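Local coordinates for exopolysaccharide biosynthesis protein (Pantoea stewartii subsp. stewartii DC283, PDB 6TGF), which is a glycan biofilm-modifying enzyme with a bacteriophage tailspike-like parallel beta-helix fold, probably a hydrolase acting on exopolysaccharide, at residues Val48-Pro60 against Gly168-Leu182. Sequence-based numbering, arbitrary orientation.
Sequences VPILTPENVYAMP and GEIPSVDDLRKTRPL. With EDO (1,2-ethanediol), chain C.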
# COMPACT_ATOMS: atom_id res chain seq x y z
N VAL B 48 -13.22 31.03 -55.21
CA VAL B 48 -13.79 31.13 -53.83
C VAL B 48 -13.39 32.47 -53.22
O VAL B 48 -12.50 33.14 -53.74
CB VAL B 48 -13.30 29.96 -52.95
CG1 VAL B 48 -13.71 28.61 -53.52
CG2 VAL B 48 -11.80 30.00 -52.71
N PRO B 49 -14.03 32.90 -52.11
CA PRO B 49 -13.52 34.01 -51.31
C PRO B 49 -12.17 33.64 -50.67
O PRO B 49 -12.17 32.79 -49.79
CB PRO B 49 -14.61 34.24 -50.24
CG PRO B 49 -15.84 33.55 -50.80
CD PRO B 49 -15.30 32.38 -51.59
N ILE B 50 -11.08 34.24 -51.14
CA ILE B 50 -9.69 33.97 -50.66
C ILE B 50 -9.35 34.92 -49.50
O ILE B 50 -8.49 34.56 -48.68
CB ILE B 50 -8.65 34.06 -51.80
CG1 ILE B 50 -8.56 35.46 -52.42
CG2 ILE B 50 -8.92 33.00 -52.85
CD1 ILE B 50 -7.25 35.74 -53.11
N LEU B 51 -9.99 36.10 -49.45
CA LEU B 51 -9.81 37.12 -48.38
C LEU B 51 -11.16 37.76 -48.05
O LEU B 51 -11.87 38.16 -48.99
CB LEU B 51 -8.80 38.17 -48.86
CG LEU B 51 -7.40 37.65 -49.16
CD1 LEU B 51 -6.57 38.71 -49.87
CD2 LEU B 51 -6.69 37.19 -47.90
N THR B 52 -11.49 37.85 -46.75
CA THR B 52 -12.77 38.37 -46.20
C THR B 52 -12.44 39.41 -45.13
O THR B 52 -11.27 39.62 -44.82
CB THR B 52 -13.62 37.21 -45.67
OG1 THR B 52 -12.94 36.62 -44.56
CG2 THR B 52 -13.89 36.15 -46.72
N PRO B 53 -13.44 40.10 -44.53
CA PRO B 53 -13.18 41.06 -43.46
C PRO B 53 -12.40 40.43 -42.29
O PRO B 53 -11.60 41.12 -41.68
CB PRO B 53 -14.58 41.50 -43.01
CG PRO B 53 -15.44 41.28 -44.23
CD PRO B 53 -14.87 40.03 -44.86
N GLU B 54 -12.65 39.15 -42.02
CA GLU B 54 -11.98 38.34 -40.95
C GLU B 54 -10.45 38.38 -41.13
O GLU B 54 -9.75 38.31 -40.11
CB GLU B 54 -12.47 36.89 -40.97
CG GLU B 54 -13.84 36.70 -40.35
CD GLU B 54 -15.03 37.01 -41.25
OE1 GLU B 54 -14.89 36.90 -42.48
OE2 GLU B 54 -16.10 37.37 -40.71
N ASN B 55 -9.97 38.49 -42.37
CA ASN B 55 -8.52 38.55 -42.71
C ASN B 55 -7.94 39.91 -42.28
O ASN B 55 -6.74 39.95 -41.96
CB ASN B 55 -8.26 38.28 -44.19
CG ASN B 55 -8.48 36.84 -44.57
OD1 ASN B 55 -9.52 36.49 -45.13
ND2 ASN B 55 -7.53 35.98 -44.25
N VAL B 56 -8.76 40.97 -42.30
CA VAL B 56 -8.37 42.35 -41.87
C VAL B 56 -8.34 42.38 -40.33
O VAL B 56 -7.34 42.88 -39.77
CB VAL B 56 -9.33 43.42 -42.43
CG1 VAL B 56 -8.96 44.82 -41.98
CG2 VAL B 56 -9.41 43.36 -43.95
N TYR B 57 -9.39 41.88 -39.69
CA TYR B 57 -9.52 41.74 -38.21
C TYR B 57 -8.39 40.85 -37.67
O TYR B 57 -7.94 41.08 -36.54
CB TYR B 57 -10.88 41.16 -37.83
CG TYR B 57 -12.05 42.11 -37.99
CD1 TYR B 57 -12.19 43.22 -37.17
CD2 TYR B 57 -13.03 41.88 -38.94
CE1 TYR B 57 -13.27 44.09 -37.30
CE2 TYR B 57 -14.11 42.73 -39.09
CZ TYR B 57 -14.23 43.84 -38.27
OH TYR B 57 -15.30 44.69 -38.40
N ALA B 58 -7.96 39.85 -38.46
CA ALA B 58 -6.96 38.83 -38.07
C ALA B 58 -5.54 39.41 -38.10
O ALA B 58 -4.67 38.79 -37.48
CB ALA B 58 -7.06 37.62 -38.97
N MET B 59 -5.31 40.54 -38.78
CA MET B 59 -3.98 41.22 -38.82
C MET B 59 -3.74 41.89 -37.47
O MET B 59 -4.69 42.17 -36.74
CB MET B 59 -3.91 42.29 -39.92
CG MET B 59 -4.45 41.85 -41.26
SD MET B 59 -4.22 43.09 -42.57
CE MET B 59 -5.16 44.47 -41.91
N PRO B 60 -2.47 42.17 -37.09
CA PRO B 60 -2.19 42.99 -35.91
C PRO B 60 -2.79 44.38 -36.05
O PRO B 60 -2.77 44.95 -37.15
CB PRO B 60 -0.65 43.06 -35.84
CG PRO B 60 -0.17 41.91 -36.70
CD PRO B 60 -1.24 41.71 -37.76
N GLY B 168 -1.19 37.27 -36.53
CA GLY B 168 -2.38 37.98 -36.03
C GLY B 168 -2.98 37.31 -34.81
O GLY B 168 -2.49 36.23 -34.42
N GLU B 169 -4.02 37.92 -34.23
CA GLU B 169 -4.76 37.41 -33.05
C GLU B 169 -6.25 37.31 -33.40
O GLU B 169 -6.75 38.19 -34.13
CB GLU B 169 -4.54 38.31 -31.83
CG GLU B 169 -4.99 37.68 -30.53
CD GLU B 169 -4.41 38.30 -29.27
OE1 GLU B 169 -4.05 37.54 -28.35
OE2 GLU B 169 -4.33 39.54 -29.21
N ILE B 170 -6.93 36.28 -32.88
CA ILE B 170 -8.37 35.98 -33.13
C ILE B 170 -9.04 35.72 -31.78
O ILE B 170 -8.52 34.96 -30.97
CB ILE B 170 -8.51 34.80 -34.12
CG1 ILE B 170 -7.87 35.13 -35.47
CG2 ILE B 170 -9.97 34.37 -34.26
CD1 ILE B 170 -8.07 34.09 -36.55
N PRO B 171 -10.20 36.37 -31.49
CA PRO B 171 -10.79 36.31 -30.15
C PRO B 171 -11.48 34.99 -29.77
O PRO B 171 -11.44 34.66 -28.60
CB PRO B 171 -11.82 37.46 -30.17
CG PRO B 171 -12.19 37.61 -31.63
CD PRO B 171 -10.96 37.23 -32.41
N SER B 172 -12.09 34.27 -30.73
CA SER B 172 -12.90 33.05 -30.49
C SER B 172 -12.75 32.05 -31.64
O SER B 172 -12.27 32.46 -32.71
CB SER B 172 -14.35 33.41 -30.28
OG SER B 172 -14.90 34.00 -31.45
N VAL B 173 -13.15 30.79 -31.44
CA VAL B 173 -13.11 29.73 -32.49
C VAL B 173 -14.19 30.05 -33.53
O VAL B 173 -13.96 29.75 -34.72
CB VAL B 173 -13.27 28.29 -31.95
CG1 VAL B 173 -12.31 27.99 -30.81
CG2 VAL B 173 -14.70 27.98 -31.53
N ASP B 174 -15.31 30.63 -33.10
CA ASP B 174 -16.39 31.15 -33.98
C ASP B 174 -15.75 32.02 -35.07
O ASP B 174 -16.08 31.80 -36.26
CB ASP B 174 -17.43 31.95 -33.18
CG ASP B 174 -18.38 31.11 -32.34
OD1 ASP B 174 -18.31 29.87 -32.43
OD2 ASP B 174 -19.18 31.71 -31.60
N ASP B 175 -14.86 32.94 -34.68
CA ASP B 175 -14.14 33.86 -35.60
C ASP B 175 -13.04 33.10 -36.34
O ASP B 175 -12.79 33.43 -37.52
CB ASP B 175 -13.60 35.07 -34.84
CG ASP B 175 -14.69 36.02 -34.34
OD1 ASP B 175 -15.45 36.52 -35.19
OD2 ASP B 175 -14.77 36.22 -33.12
N LEU B 176 -12.40 32.12 -35.68
CA LEU B 176 -11.32 31.29 -36.27
C LEU B 176 -11.87 30.46 -37.44
O LEU B 176 -11.17 30.36 -38.47
CB LEU B 176 -10.72 30.38 -35.19
CG LEU B 176 -9.50 29.55 -35.62
CD1 LEU B 176 -8.32 30.45 -35.92
CD2 LEU B 176 -9.14 28.54 -34.55
N ARG B 177 -13.07 29.89 -37.29
CA ARG B 177 -13.73 29.04 -38.31
C ARG B 177 -14.17 29.88 -39.51
O ARG B 177 -14.49 29.28 -40.56
CB ARG B 177 -14.94 28.31 -37.70
CG ARG B 177 -14.58 27.14 -36.80
CD ARG B 177 -15.74 26.74 -35.92
NE ARG B 177 -15.46 25.56 -35.12
CZ ARG B 177 -16.20 25.14 -34.09
NH1 ARG B 177 -17.27 25.82 -33.72
NH2 ARG B 177 -15.85 24.05 -33.43
N LYS B 178 -14.19 31.21 -39.37
CA LYS B 178 -14.62 32.17 -40.43
C LYS B 178 -13.40 32.84 -41.08
O LYS B 178 -13.59 33.50 -42.12
CB LYS B 178 -15.55 33.23 -39.82
CG LYS B 178 -16.96 32.73 -39.52
CD LYS B 178 -17.74 33.66 -38.61
CE LYS B 178 -19.23 33.39 -38.65
NZ LYS B 178 -19.99 34.35 -37.81
N THR B 179 -12.20 32.67 -40.51
CA THR B 179 -10.94 33.30 -40.99
C THR B 179 -10.18 32.31 -41.87
O THR B 179 -9.59 31.37 -41.31
CB THR B 179 -10.07 33.76 -39.81
OG1 THR B 179 -10.84 34.64 -38.99
CG2 THR B 179 -8.80 34.45 -40.26
N ARG B 180 -10.17 32.52 -43.19
CA ARG B 180 -9.35 31.73 -44.15
C ARG B 180 -7.88 32.08 -43.92
O ARG B 180 -7.54 33.26 -43.85
CB ARG B 180 -9.77 32.02 -45.59
CG ARG B 180 -8.87 31.38 -46.64
CD ARG B 180 -9.43 31.50 -48.05
NE ARG B 180 -10.05 30.26 -48.50
CZ ARG B 180 -9.54 29.41 -49.38
NH1 ARG B 180 -8.36 29.64 -49.95
NH2 ARG B 180 -10.20 28.31 -49.71
N PRO B 181 -6.98 31.08 -43.79
CA PRO B 181 -5.54 31.36 -43.72
C PRO B 181 -5.04 32.09 -44.98
O PRO B 181 -5.58 31.86 -46.04
CB PRO B 181 -4.89 29.97 -43.64
CG PRO B 181 -5.99 29.05 -43.14
CD PRO B 181 -7.28 29.65 -43.65
N LEU B 182 -4.04 32.97 -44.81
CA LEU B 182 -3.39 33.70 -45.93
C LEU B 182 -2.70 32.70 -46.86
O LEU B 182 -2.80 32.87 -48.09
CB LEU B 182 -2.38 34.71 -45.37
CG LEU B 182 -2.97 35.99 -44.78
CD1 LEU B 182 -1.88 36.86 -44.19
CD2 LEU B 182 -3.76 36.77 -45.82
C1 EDO C . -19.45 31.62 -27.57
O1 EDO C . -19.24 30.78 -28.68
C2 EDO C . -20.72 31.36 -26.85
O2 EDO C . -21.17 30.02 -26.96
O HOH W 1 -5.98 33.59 -48.32
O HOH W 2 -11.64 34.36 -44.52
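Asn55 reaches across to Arg180 with a direct hydrogen bond: Asn55 ND2 donates to Arg180 O at 2.7 Å, arriving almost head-on to the carbonyl. The other end of the same amide, OD1, accepts from Thr52 N (2.9 Å), which fixes the flip of the amide. A water carries the join further, donating to Thr52 OG1 and Lys178 O while accepting from Arg180 N. Next to this polar knot lies the closely packed, buried part: with Thr179 OG1 beside the backbone N (chi1 -56°), the methyl CG2 of Thr179 falls anti to that N and meets Ala58 CB at 3.8 Å. Thr179 OG1 itself donates to Asp175 O. The buried Arg180 side chain runs past Ile50 O, 3.3 Å from Arg180 CD, and Val48 CG2 sits 3.8 Å above one guanidinium face, offset toward its edge. The solvent side is looser. There Lys178 CB brushes Glu54 CG, but the extended lysine chain runs off into solvent, NZ ending 5.7 Å from Glu54 OE2. The contact ties strand 48-51, paired with 121-124, and helix 53-57, packed on helix 109-117, to strand 168-170, which runs parallel to 187-190, and helix 173-176, with Leu176 and Pro181 against strand 224-228.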